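Local coordinates for FERM, RhoGEF and pleckstrin domain protein 2 (PDB 6D21), which probably acts as a guanine nucleotide exchange factor that activates RAC1 and helps remodel the actin cytoskeleton, this chain being its FERM domain, at residues 6-11 / 75-80; 22-27 / 63-68; 28-33 / 45-50; 37-42 / 94-99. All blocks are in the same frame, centred on the assembly; numbering follows the deposited sequence.

Contact 1. Residues 6-11 / 75-80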
loop_
_atom_site.group_PDB
_atom_site.type_symbol
_atom_site.label_atom_id
_atom_site.label_comp_id
_atom_site.label_asym_id
_atom_site.label_seq_id
_atom_site.Cartn_x
_atom_site.Cartn_y
_atom_site.Cartn_z
ATOM N N ILE A 6 4.424 -10.592 20.156
ATOM C CA ILE A 6 3.939 -9.556 19.267
ATOM C C ILE A 6 2.879 -10.133 18.331
ATOM O O ILE A 6 3.000 -11.246 17.817
ATOM C CB ILE A 6 5.120 -8.911 18.498
ATOM C CG1 ILE A 6 5.983 -8.099 19.478
ATOM C CG2 ILE A 6 4.643 -8.026 17.378
ATOM C CD1 ILE A 6 6.998 -7.193 18.819
ATOM N N ARG A 7 1.815 -9.364 18.166
ATOM C CA ARG A 7 0.657 -9.754 17.394
ATOM C C ARG A 7 0.726 -9.102 16.015
ATOM O O ARG A 7 0.815 -7.872 15.896
ATOM C CB ARG A 7 -0.616 -9.330 18.118
ATOM C CG ARG A 7 -1.914 -9.668 17.416
ATOM C CD ARG A 7 -2.986 -8.619 17.717
ATOM N NE ARG A 7 -3.159 -8.330 19.140
ATOM C CZ ARG A 7 -4.177 -8.759 19.878
ATOM N NH1 ARG A 7 -5.131 -9.516 19.346
ATOM N NH2 ARG A 7 -4.242 -8.421 21.153
ATOM N N VAL A 8 0.697 -9.918 14.973
ATOM C CA VAL A 8 0.771 -9.362 13.628
ATOM C C VAL A 8 -0.407 -9.816 12.781
ATOM O O VAL A 8 -0.666 -11.012 12.631
ATOM C CB VAL A 8 2.068 -9.753 12.919
ATOM C CG1 VAL A 8 2.033 -9.277 11.469
ATOM C CG2 VAL A 8 3.267 -9.174 13.663
ATOM N N GLN A 9 -1.119 -8.850 12.229
ATOM C CA GLN A 9 -2.220 -9.139 11.331
ATOM C C GLN A 9 -1.736 -9.333 9.901
ATOM O O GLN A 9 -1.039 -8.471 9.359
ATOM C CB GLN A 9 -3.240 -8.006 11.379
ATOM C CG GLN A 9 -4.357 -8.164 10.376
ATOM C CD GLN A 9 -5.471 -7.172 10.613
ATOM O OE1 GLN A 9 -6.211 -7.270 11.601
ATOM N NE2 GLN A 9 -5.583 -6.190 9.724
ATOM N N GLY A 10 -2.107 -10.456 9.286
ATOM C CA GLY A 10 -1.702 -10.727 7.916
ATOM C C GLY A 10 -2.538 -9.927 6.925
ATOM O O GLY A 10 -3.486 -9.248 7.317
ATOM N N LEU A 11 -2.189 -10.000 5.642
ATOM C CA LEU A 11 -2.978 -9.326 4.631
ATOM C C LEU A 11 -4.345 -9.999 4.486
ATOM O O LEU A 11 -5.309 -9.387 4.013
ATOM C CB LEU A 11 -2.227 -9.297 3.301
ATOM C CG LEU A 11 -1.450 -7.987 3.112
ATOM C CD1 LEU A 11 -0.369 -8.097 2.009
ATOM C CD2 LEU A 11 -2.440 -6.869 2.788
ATOM N N THR A 75 0.229 -3.693 21.007
ATOM C CA THR A 75 0.186 -2.969 19.739
ATOM C C THR A 75 -0.112 -3.884 18.553
ATOM O O THR A 75 0.436 -4.978 18.435
ATOM C CB THR A 75 1.516 -2.236 19.499
ATOM O OG1 THR A 75 1.793 -1.400 20.630
ATOM C CG2 THR A 75 1.453 -1.385 18.239
ATOM N N LEU A 76 -0.987 -3.427 17.669
ATOM C CA LEU A 76 -1.294 -4.172 16.467
ATOM C C LEU A 76 -0.291 -3.831 15.373
ATOM O O LEU A 76 -0.066 -2.648 15.073
ATOM C CB LEU A 76 -2.717 -3.882 15.984
ATOM C CG LEU A 76 -3.148 -4.691 14.754
ATOM C CD1 LEU A 76 -3.018 -6.191 15.013
ATOM C CD2 LEU A 76 -4.566 -4.325 14.348
ATOM N N PHE A 77 0.329 -4.873 14.824
ATOM C CA PHE A 77 1.156 -4.765 13.612
ATOM C C PHE A 77 0.415 -5.414 12.477
ATOM O O PHE A 77 -0.402 -6.316 12.703
ATOM C CB PHE A 77 2.514 -5.461 13.765
ATOM C CG PHE A 77 3.389 -4.876 14.829
ATOM C CD1 PHE A 77 3.090 -5.058 16.174
ATOM C CD2 PHE A 77 4.530 -4.174 14.488
ATOM C CE1 PHE A 77 3.896 -4.527 17.165
ATOM C CE2 PHE A 77 5.345 -3.651 15.470
ATOM C CZ PHE A 77 5.028 -3.826 16.811
ATOM N N ARG A 78 0.709 -4.990 11.250
ATOM C CA ARG A 78 0.107 -5.645 10.108
ATOM C C ARG A 78 1.083 -5.697 8.924
ATOM O O ARG A 78 1.920 -4.804 8.729
ATOM C CB ARG A 78 -1.185 -4.954 9.677
ATOM C CG ARG A 78 -0.972 -3.630 8.977
ATOM C CD ARG A 78 -2.326 -2.969 8.616
ATOM N NE ARG A 78 -2.090 -1.702 7.931
ATOM C CZ ARG A 78 -3.044 -0.861 7.562
ATOM N NH1 ARG A 78 -2.720 0.262 6.940
ATOM N NH2 ARG A 78 -4.312 -1.155 7.797
ATOM N N LEU A 79 0.970 -6.772 8.162
ATOM C CA LEU A 79 1.718 -6.910 6.912
ATOM C C LEU A 79 1.140 -5.953 5.861
ATOM O O LEU A 79 -0.080 -5.856 5.727
ATOM C CB LEU A 79 1.642 -8.354 6.420
ATOM C CG LEU A 79 2.443 -8.676 5.154
ATOM C CD1 LEU A 79 3.951 -8.511 5.424
ATOM C CD2 LEU A 79 2.095 -10.074 4.751
ATOM N N SER A 80 2.007 -5.243 5.129
ATOM C CA SER A 80 1.561 -4.316 4.092
ATOM C C SER A 80 2.548 -4.312 2.925
ATOM O O SER A 80 3.757 -4.507 3.136
ATOM C CB SER A 80 1.423 -2.885 4.640
ATOM O OG SER A 80 0.416 -2.807 5.634
HETATM O O HOH W 1 1.658 -6.754 19.673
#
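The carbonyl oxygen of Phe77 accepts a short, straight hydrogen bond from Gln9 N, 2.7 Å with 175° at the hydrogen, the donor tilted 28° from the carbonyl plane. The same oxygen also receives a CA-H contact from Val8. Two more backbone bonds complete the parallel ladder: Phe77 N reaches Arg7 O at 3.2 Å, and Leu79 N reaches Gln9 O at 2.9 Å. Beyond them a water takes over, accepting from Arg7 N and donating to Thr75 O.

On the face that carries Val8 and Phe77, Val8 CG2 lies 3.8 Å from Phe77 CB. Ile6 CG2 comes obliquely to the phenyl ring, 3.6 Å from Phe77 CD1, while Arg7 O sits at the ring edge. The ring also touches Leu29 of helix 26-36. An alanine in place of Phe77 would probably open a gap beside Ile6 CG2 and leave Leu29 without its aromatic neighbour. On the opposite face Arg7 CD touches Leu76 CD1 at 3.6 Å; Arg78 leads its guanidinium away, to a salt bridge with Glu48 and a cation-pi contact with Trp56.

Strands 3-9 and 76-81, the first and last strands of the mixed sheet in chain order, thus run side by side, the central parallel pair of the ubiquitin-like beta-grasp fold in the N-terminal lobe of a FERM domain.

Contact 2. Residues 22-27 / 63-68; sequences SKADGQ and KLIVKQ
Ile65 lays its CG1 and CD1 alongside the backbone of Ala24 and Asp25. CG1, anti to the carbonyl carbon of Ile65 itself (chi1 -61°), lies 3.4 Å from Asp25 O, and CD1 meets the methyl of Ala24 at the longer CB-CD1 distance of 4.3 Å. Leu64 starts out away from residues 22-27, yet its CD2 turns back to lie close to Lys23 O. Val66 points toward them and brings CG2 to 3.9 Å from Ser22 O.

The backbones meet in a single bridge between Asp25 and Leu64, made by a nearly straight bond from Ile65 N to Ala24 O (3.1 Å) and a weak one from Gly26 N to Lys63 O. This is where helix 26-36 of the ubiquitin-like lobe begins: Asp25 is its N-cap, and OD1 takes the backbone N-H of Leu28. The Asp25 side chain leads away, although CB lies 3.8 Å from Lys63 O.

A water adds a further tie, donating to Ser22 O and Ala24 O and accepting from Val66 N. Ala24 O takes both this water, at 2.8 Å, and the N-H of Ile65. Gln68 NE2 bonds weakly to Lys63 O and Leu64 O in its own loop, and also to Asp60 O.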
loop_
_atom_site.group_PDB
_atom_site.type_symbol
_atom_site.label_atom_id
_atom_site.label_comp_id
_atom_site.label_asym_id
_atom_site.label_seq_id
_atom_site.Cartn_x
_atom_site.Cartn_y
_atom_site.Cartn_z
ATOM N N SER A 22 13.484 -9.464 23.774
ATOM C CA SER A 22 13.312 -8.029 23.971
ATOM C C SER A 22 14.397 -7.199 23.269
ATOM O O SER A 22 14.286 -5.978 23.167
ATOM C CB SER A 22 13.299 -7.713 25.470
ATOM O OG SER A 22 13.360 -6.318 25.705
ATOM N N LYS A 23 15.448 -7.861 22.797
ATOM C CA LYS A 23 16.527 -7.177 22.096
ATOM C C LYS A 23 16.260 -7.093 20.594
ATOM O O LYS A 23 17.101 -6.592 19.845
ATOM C CB LYS A 23 17.865 -7.890 22.337
ATOM C CG LYS A 23 18.529 -7.624 23.680
ATOM C CD LYS A 23 19.971 -8.104 23.645
ATOM C CE LYS A 23 20.520 -8.469 25.029
ATOM N NZ LYS A 23 20.057 -7.586 26.137
ATOM N N ALA A 24 15.103 -7.579 20.153
ATOM C CA ALA A 24 14.840 -7.738 18.726
ATOM C C ALA A 24 14.762 -6.429 17.934
ATOM O O ALA A 24 14.107 -5.470 18.335
ATOM C CB ALA A 24 13.551 -8.530 18.523
ATOM N N ASP A 25 15.434 -6.410 16.791
ATOM C CA ASP A 25 15.292 -5.330 15.826
ATOM C C ASP A 25 13.956 -5.475 15.094
ATOM O O ASP A 25 13.208 -6.423 15.328
ATOM C CB ASP A 25 16.480 -5.340 14.854
ATOM C CG ASP A 25 16.601 -6.648 14.069
ATOM O OD1 ASP A 25 15.603 -7.382 13.929
ATOM O OD2 ASP A 25 17.725 -6.949 13.605
ATOM N N GLY A 26 13.650 -4.546 14.203
ATOM C CA GLY A 26 12.469 -4.704 13.384
ATOM C C GLY A 26 12.670 -5.836 12.386
ATOM O O GLY A 26 11.715 -6.521 12.006
ATOM N N GLN A 27 13.924 -6.044 11.981
ATOM C CA GLN A 27 14.246 -7.009 10.929
ATOM C C GLN A 27 13.939 -8.448 11.359
ATOM O O GLN A 27 13.501 -9.261 10.552
ATOM C CB GLN A 27 15.719 -6.900 10.534
ATOM C CG GLN A 27 16.085 -7.774 9.323
ATOM C CD GLN A 27 15.239 -7.444 8.097
ATOM O OE1 GLN A 27 15.269 -6.322 7.596
ATOM N NE2 GLN A 27 14.473 -8.419 7.619
ATOM N N LYS A 63 16.035 -0.555 13.754
ATOM C CA LYS A 63 15.885 -0.122 15.139
ATOM C C LYS A 63 15.251 -1.217 15.998
ATOM O O LYS A 63 14.532 -2.089 15.494
ATOM C CB LYS A 63 15.024 1.136 15.210
ATOM C CG LYS A 63 15.654 2.386 14.621
ATOM C CD LYS A 63 14.803 3.604 14.983
ATOM C CE LYS A 63 15.328 4.892 14.364
ATOM N NZ LYS A 63 16.727 4.764 13.869
ATOM N N LEU A 64 15.512 -1.156 17.297
ATOM C CA LEU A 64 14.864 -2.027 18.258
ATOM C C LEU A 64 13.374 -1.760 18.245
ATOM O O LEU A 64 12.949 -0.606 18.161
ATOM C CB LEU A 64 15.411 -1.798 19.664
ATOM C CG LEU A 64 16.890 -2.100 19.867
ATOM C CD1 LEU A 64 17.238 -1.924 21.325
ATOM C CD2 LEU A 64 17.203 -3.505 19.401
ATOM N N ILE A 65 12.585 -2.822 18.337
ATOM C CA ILE A 65 11.144 -2.676 18.363
ATOM C C ILE A 65 10.720 -1.874 19.585
ATOM O O ILE A 65 9.884 -0.976 19.465
ATOM C CB ILE A 65 10.447 -4.027 18.365
ATOM C CG1 ILE A 65 10.806 -4.792 17.093
ATOM C CG2 ILE A 65 8.938 -3.843 18.483
ATOM C CD1 ILE A 65 10.250 -6.187 17.054
ATOM N N VAL A 66 11.320 -2.170 20.743
ATOM C CA VAL A 66 10.945 -1.497 21.996
ATOM C C VAL A 66 11.250 0.003 21.982
ATOM O O VAL A 66 10.711 0.760 22.787
ATOM C CB VAL A 66 11.643 -2.126 23.249
ATOM C CG1 VAL A 66 10.994 -3.455 23.626
ATOM C CG2 VAL A 66 13.157 -2.274 23.054
ATOM N N LYS A 67 12.116 0.427 21.073
ATOM C CA LYS A 67 12.411 1.842 20.895
ATOM C C LYS A 67 11.443 2.535 19.925
ATOM O O LYS A 67 11.520 3.744 19.734
ATOM C CB LYS A 67 13.848 2.019 20.392
ATOM C CG LYS A 67 14.927 1.882 21.463
ATOM C CD LYS A 67 16.225 2.575 21.037
ATOM C CE LYS A 67 17.172 2.772 22.219
ATOM N NZ LYS A 67 18.372 3.586 21.861
ATOM N N GLN A 68 10.547 1.780 19.294
ATOM C CA GLN A 68 9.638 2.366 18.306
ATOM C C GLN A 68 8.191 2.386 18.785
ATOM O O GLN A 68 7.391 3.214 18.343
ATOM C CB GLN A 68 9.721 1.603 16.982
ATOM C CG GLN A 68 11.126 1.459 16.418
ATOM C CD GLN A 68 11.132 0.744 15.080
ATOM O OE1 GLN A 68 10.453 1.156 14.142
ATOM N NE2 GLN A 68 11.892 -0.339 14.990
HETATM O O HOH W 2 13.045 -4.686 20.813
#

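Contact 3. Residues 28-33 / 45-50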
loop_
_atom_site.group_PDB
_atom_site.type_symbol
_atom_site.label_atom_id
_atom_site.label_comp_id
_atom_site.label_asym_id
_atom_site.label_seq_id
_atom_site.Cartn_x
_atom_site.Cartn_y
_atom_site.Cartn_z
ATOM N N LEU A 28 14.178 -8.744 12.634
ATOM C CA LEU A 28 13.907 -10.064 13.198
ATOM C C LEU A 28 12.415 -10.401 13.109
ATOM O O LEU A 28 12.047 -11.504 12.698
ATOM C CB LEU A 28 14.397 -10.138 14.654
ATOM C CG LEU A 28 14.390 -11.484 15.381
ATOM C CD1 LEU A 28 15.131 -12.563 14.595
ATOM C CD2 LEU A 28 14.983 -11.313 16.758
ATOM N N LEU A 29 11.558 -9.450 13.476
ATOM C CA LEU A 29 10.120 -9.664 13.386
ATOM C C LEU A 29 9.674 -9.856 11.924
ATOM O O LEU A 29 8.865 -10.734 11.628
ATOM C CB LEU A 29 9.368 -8.497 14.019
ATOM C CG LEU A 29 7.840 -8.563 13.947
ATOM C CD1 LEU A 29 7.324 -9.808 14.685
ATOM C CD2 LEU A 29 7.230 -7.288 14.520
ATOM N N LEU A 30 10.187 -9.015 11.025
ATOM C CA LEU A 30 9.907 -9.144 9.590
ATOM C C LEU A 30 10.287 -10.517 9.073
ATOM O O LEU A 30 9.510 -11.157 8.349
ATOM C CB LEU A 30 10.655 -8.079 8.781
ATOM C CG LEU A 30 10.095 -6.659 8.642
ATOM C CD1 LEU A 30 11.221 -5.687 8.329
ATOM C CD2 LEU A 30 9.042 -6.589 7.551
ATOM N N SER A 31 11.488 -10.965 9.435
ATOM C CA SER A 31 11.967 -12.269 8.991
ATOM C C SER A 31 11.096 -13.401 9.516
ATOM O O SER A 31 10.761 -14.318 8.772
ATOM C CB SER A 31 13.418 -12.489 9.427
ATOM O OG SER A 31 14.254 -11.534 8.796
ATOM N N ASP A 32 10.736 -13.338 10.797
ATOM C CA ASP A 32 9.883 -14.355 11.394
ATOM C C ASP A 32 8.496 -14.380 10.747
ATOM O O ASP A 32 7.915 -15.451 10.564
ATOM C CB ASP A 32 9.758 -14.136 12.906
ATOM C CG ASP A 32 11.032 -14.485 13.653
ATOM O OD1 ASP A 32 11.951 -15.075 13.035
ATOM O OD2 ASP A 32 11.115 -14.178 14.862
ATOM N N VAL A 33 7.963 -13.209 10.402
ATOM C CA VAL A 33 6.668 -13.153 9.723
ATOM C C VAL A 33 6.784 -13.780 8.329
ATOM O O VAL A 33 5.960 -14.624 7.949
ATOM C CB VAL A 33 6.121 -11.694 9.596
ATOM C CG1 VAL A 33 4.939 -11.642 8.634
ATOM C CG2 VAL A 33 5.719 -11.127 10.980
ATOM N N PHE A 45 7.377 -6.100 0.711
ATOM C CA PHE A 45 6.485 -5.997 1.880
ATOM C C PHE A 45 7.200 -5.438 3.118
ATOM O O PHE A 45 8.410 -5.526 3.245
ATOM C CB PHE A 45 5.888 -7.372 2.211
ATOM C CG PHE A 45 5.036 -7.949 1.107
ATOM C CD1 PHE A 45 5.617 -8.644 0.047
ATOM C CD2 PHE A 45 3.664 -7.797 1.125
ATOM C CE1 PHE A 45 4.830 -9.157 -0.989
ATOM C CE2 PHE A 45 2.870 -8.313 0.104
ATOM C CZ PHE A 45 3.460 -8.992 -0.955
ATOM N N GLY A 46 6.433 -4.866 4.033
ATOM C CA GLY A 46 6.972 -4.444 5.308
ATOM C C GLY A 46 5.888 -4.597 6.368
ATOM O O GLY A 46 4.809 -5.136 6.098
ATOM N N LEU A 47 6.184 -4.125 7.569
ATOM C CA LEU A 47 5.231 -4.154 8.662
ATOM C C LEU A 47 4.937 -2.723 9.106
ATOM O O LEU A 47 5.855 -1.919 9.238
ATOM C CB LEU A 47 5.780 -4.963 9.843
ATOM C CG LEU A 47 5.936 -6.470 9.662
ATOM C CD1 LEU A 47 6.598 -7.077 10.901
ATOM C CD2 LEU A 47 4.569 -7.115 9.407
ATOM N N GLU A 48 3.668 -2.405 9.328
ATOM C CA GLU A 48 3.340 -1.167 10.018
ATOM C C GLU A 48 2.647 -1.465 11.342
ATOM O O GLU A 48 2.110 -2.548 11.535
ATOM C CB GLU A 48 2.467 -0.247 9.150
ATOM C CG GLU A 48 1.758 -0.886 8.009
ATOM C CD GLU A 48 1.049 0.123 7.120
ATOM O OE1 GLU A 48 1.426 1.323 7.147
ATOM O OE2 GLU A 48 0.085 -0.272 6.444
ATOM N N PHE A 49 2.665 -0.496 12.247
ATOM C CA PHE A 49 1.993 -0.632 13.525
ATOM C C PHE A 49 1.167 0.615 13.799
ATOM O O PHE A 49 1.368 1.648 13.161
ATOM C CB PHE A 49 3.005 -0.871 14.651
ATOM C CG PHE A 49 3.941 0.282 14.877
ATOM C CD1 PHE A 49 5.144 0.365 14.179
ATOM C CD2 PHE A 49 3.619 1.288 15.788
ATOM C CE1 PHE A 49 6.013 1.433 14.382
ATOM C CE2 PHE A 49 4.477 2.355 16.002
ATOM C CZ PHE A 49 5.678 2.427 15.294
ATOM N N GLN A 50 0.233 0.508 14.738
ATOM C CA GLN A 50 -0.618 1.640 15.086
ATOM C C GLN A 50 -0.036 2.371 16.274
ATOM O O GLN A 50 0.151 1.765 17.327
ATOM C CB GLN A 50 -2.045 1.180 15.403
ATOM C CG GLN A 50 -3.042 1.509 14.337
ATOM C CD GLN A 50 -4.472 1.185 14.727
ATOM O OE1 GLN A 50 -4.728 0.316 15.557
ATOM N NE2 GLN A 50 -5.413 1.878 14.105
#
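This is a buried helix-on-sheet contact, wholly apolar, in which Leu47 of strand 45-50 points into one side of helix 26-36. No hydrogen bond joins the two segments. Their axes pass 8.9 Å apart at the closest, with the N-to-C directions 119° from each other, so the helix runs across the strand instead of following it.

Leu47 carries most of the contact. Its CG is anti to its own carbonyl carbon (chi1 -69°), and an extended second torsion (chi2 176°) sets CD1 in among three helix side chains. Leu29 meets it at about a right angle, with Leu29 CG 3.6 Å from Leu47 CD1 and the CD2 methyl of Leu29 hardly farther. Val33, one turn on, comes tip to tip, its CG2 at 4.1 Å from Leu47 CD1.

Leu30 approaches differently. It slides past Leu47 in the opposite direction, which leaves Leu30 CD2 3.8 Å from Leu47 CG. The same methyl rests against the backbone of Gly46, with Leu30 CD2 3.7 Å from Gly46 CA.

The backbone of the strand is engaged within the sheet, Gly46 with Ser80 and Leu47 with Leu59. Glu48, on the other face, turns to Arg78 and Ser80. On the helix side Leu29 goes on to Phe77 and Leu20, and Val33 to Tyr18, which spreads the hydrophobic layer over several strands. A single helix laid across one face of a mixed sheet, as here, is the hallmark of the ubiquitin-like beta-grasp fold.

Contact 4. Residues 37-42 / 94-99; sequences INLIES and EFTRYL
A Schellman motif, with Asn38 at its C-prime position, ends helix 26-36, and the loop that follows packs on helix 94-110, joining the ubiquitin-like lobe to the central helical lobe of the FERM domain. Glu41, at the centre of an inverse gamma turn, reaches across with an extended chain. Its OE2 accepts from Thr96 OG1 at 2.8 Å, the donor lying on the anti side and 23° out of the carboxylate plane. The same oxygen also takes the N-H of Glu93, just ahead of the helix. An alanine in place of Glu41 would probably leave Thr96 OG1 and Glu93 N without this shared acceptor.

Beside this polar tie lies an apolar patch. The side chains of Ile37 and Phe95 cross at about a right angle, Ile37 CD1 4.1 Å from Phe95 CZ, while Ile37 O comes within 3.4 Å of Phe95 CE2. Leu39 sends CD1 to the same ring and sets CD2 3.8 Å from Leu99 CD1; Leu99 CG itself lies over one face of Phe95, toward the rim. Leu39, Thr96 and Leu99 all touch Phe45 as well. A water completes the join, accepting from Ile40 N at 2.9 Å and donating to Thr96 OG1.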
loop_
_atom_site.group_PDB
_atom_site.type_symbol
_atom_site.label_atom_id
_atom_site.label_comp_id
_atom_site.label_asym_id
_atom_site.label_seq_id
_atom_site.Cartn_x
_atom_site.Cartn_y
_atom_site.Cartn_z
ATOM N N ILE A 37 4.651 -17.335 7.177
ATOM C CA ILE A 37 3.715 -17.463 6.065
ATOM C C ILE A 37 4.422 -17.896 4.769
ATOM O O ILE A 37 3.800 -17.975 3.714
ATOM C CB ILE A 37 2.937 -16.149 5.822
ATOM C CG1 ILE A 37 3.845 -15.038 5.279
ATOM C CG2 ILE A 37 2.219 -15.707 7.109
ATOM C CD1 ILE A 37 3.075 -13.752 4.896
ATOM N N ASN A 38 5.714 -18.202 4.879
ATOM C CA ASN A 38 6.532 -18.667 3.752
ATOM C C ASN A 38 6.444 -17.715 2.558
ATOM O O ASN A 38 6.145 -18.123 1.444
ATOM C CB ASN A 38 6.128 -20.086 3.328
ATOM C CG ASN A 38 7.248 -20.818 2.601
ATOM O OD1 ASN A 38 8.432 -20.633 2.900
ATOM N ND2 ASN A 38 6.877 -21.657 1.640
ATOM N N LEU A 39 6.694 -16.440 2.815
ATOM C CA LEU A 39 6.691 -15.424 1.779
ATOM C C LEU A 39 8.079 -15.351 1.122
ATOM O O LEU A 39 9.011 -14.802 1.699
ATOM C CB LEU A 39 6.303 -14.066 2.377
ATOM C CG LEU A 39 6.217 -12.888 1.395
ATOM C CD1 LEU A 39 5.429 -13.299 0.155
ATOM C CD2 LEU A 39 5.616 -11.621 2.041
ATOM N N ILE A 40 8.216 -15.890 -0.086
ATOM C CA ILE A 40 9.525 -15.902 -0.753
ATOM C C ILE A 40 9.862 -14.525 -1.354
ATOM O O ILE A 40 10.970 -14.030 -1.169
ATOM C CB ILE A 40 9.578 -16.991 -1.846
ATOM C CG1 ILE A 40 9.242 -18.361 -1.246
ATOM C CG2 ILE A 40 10.956 -17.040 -2.529
ATOM C CD1 ILE A 40 9.129 -19.458 -2.294
ATOM N N GLU A 41 8.913 -13.901 -2.052
ATOM C CA GLU A 41 9.145 -12.569 -2.636
ATOM C C GLU A 41 8.800 -11.464 -1.636
ATOM O O GLU A 41 7.884 -10.641 -1.850
ATOM C CB GLU A 41 8.341 -12.397 -3.937
ATOM C CG GLU A 41 8.844 -13.304 -5.072
ATOM C CD GLU A 41 7.991 -13.219 -6.333
ATOM O OE1 GLU A 41 8.488 -12.716 -7.365
ATOM O OE2 GLU A 41 6.830 -13.680 -6.297
ATOM N N SER A 42 9.579 -11.421 -0.566
ATOM C CA SER A 42 9.233 -10.640 0.619
ATOM C C SER A 42 9.702 -9.174 0.554
ATOM O O SER A 42 9.267 -8.338 1.349
ATOM C CB SER A 42 9.831 -11.330 1.853
ATOM O OG SER A 42 11.248 -11.250 1.818
ATOM N N GLU A 94 2.477 -17.469 -7.093
ATOM C CA GLU A 94 1.042 -17.370 -6.924
ATOM C C GLU A 94 0.706 -16.728 -5.567
ATOM O O GLU A 94 -0.196 -15.911 -5.469
ATOM C CB GLU A 94 0.417 -18.766 -7.042
ATOM C CG GLU A 94 -1.058 -18.793 -7.357
ATOM C CD GLU A 94 -1.553 -20.209 -7.613
ATOM O OE1 GLU A 94 -1.124 -20.822 -8.615
ATOM O OE2 GLU A 94 -2.351 -20.715 -6.798
ATOM N N PHE A 95 1.449 -17.096 -4.530
ATOM C CA PHE A 95 1.174 -16.578 -3.192
ATOM C C PHE A 95 1.438 -15.083 -3.109
ATOM O O PHE A 95 0.708 -14.350 -2.432
ATOM C CB PHE A 95 2.016 -17.331 -2.153
ATOM C CG PHE A 95 1.801 -16.870 -0.736
ATOM C CD1 PHE A 95 0.562 -16.987 -0.134
ATOM C CD2 PHE A 95 2.847 -16.343 -0.002
ATOM C CE1 PHE A 95 0.368 -16.569 1.171
ATOM C CE2 PHE A 95 2.649 -15.923 1.303
ATOM C CZ PHE A 95 1.414 -16.039 1.882
ATOM N N THR A 96 2.488 -14.627 -3.783
ATOM C CA THR A 96 2.806 -13.202 -3.778
ATOM C C THR A 96 1.708 -12.412 -4.463
ATOM O O THR A 96 1.321 -11.352 -3.989
ATOM C CB THR A 96 4.153 -12.899 -4.493
ATOM O OG1 THR A 96 5.152 -13.785 -4.003
ATOM C CG2 THR A 96 4.598 -11.462 -4.229
ATOM N N ARG A 97 1.224 -12.924 -5.599
ATOM C CA ARG A 97 0.134 -12.273 -6.329
ATOM C C ARG A 97 -1.134 -12.269 -5.493
ATOM O O ARG A 97 -1.887 -11.320 -5.541
ATOM C CB ARG A 97 -0.133 -12.963 -7.672
ATOM C CG ARG A 97 1.012 -12.796 -8.678
ATOM C CD ARG A 97 0.615 -13.265 -10.086
ATOM N NE ARG A 97 0.201 -14.665 -10.114
ATOM C CZ ARG A 97 1.022 -15.671 -10.387
ATOM N NH1 ARG A 97 2.296 -15.427 -10.661
ATOM N NH2 ARG A 97 0.570 -16.914 -10.410
ATOM N N TYR A 98 -1.368 -13.353 -4.757
ATOM C CA TYR A 98 -2.480 -13.428 -3.813
ATOM C C TYR A 98 -2.410 -12.305 -2.771
ATOM O O TYR A 98 -3.390 -11.586 -2.537
ATOM C CB TYR A 98 -2.483 -14.799 -3.128
ATOM C CG TYR A 98 -3.473 -14.947 -1.990
ATOM C CD1 TYR A 98 -4.827 -14.680 -2.174
ATOM C CD2 TYR A 98 -3.059 -15.406 -0.735
ATOM C CE1 TYR A 98 -5.750 -14.841 -1.125
ATOM C CE2 TYR A 98 -3.978 -15.580 0.324
ATOM C CZ TYR A 98 -5.314 -15.297 0.121
ATOM O OH TYR A 98 -6.207 -15.455 1.167
ATOM N N LEU A 99 -1.226 -12.126 -2.188
ATOM C CA LEU A 99 -1.027 -11.077 -1.192
ATOM C C LEU A 99 -1.259 -9.717 -1.795
ATOM O O LEU A 99 -1.876 -8.849 -1.155
ATOM C CB LEU A 99 0.371 -11.152 -0.573
ATOM C CG LEU A 99 0.651 -12.322 0.385
ATOM C CD1 LEU A 99 1.962 -12.109 1.143
ATOM C CD2 LEU A 99 -0.485 -12.507 1.386
HETATM O O HOH W 3 6.154 -15.786 -2.140
#

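How the contacts relate
Contacts 1, 2 and 3 belong to the ubiquitin-like lobe, and contact 4 carries it onto the neighbouring helical lobe. Contacts 1 and 3 lie closest, their centres 7 Å apart, because strands 76-81 and 45-50 are neighbours in one sheet: Ser80 O and Gly46 N, 2.8 Å apart, form a probable hydrogen bond. Contact 2 adjoins the same core, with Ile65 CD1 3.8 Å from Ile6 CD1 and 3.9 Å from Leu29 CB. Elsewhere, Phe45 CD1 of contact 3 touches Leu39 CD2 of contact 4 at 3.6 Å, and Leu79 of contact 1 meets Ile37 and Leu99. Contacts 2 and 4 do not touch; their centres are about 24 Å apart.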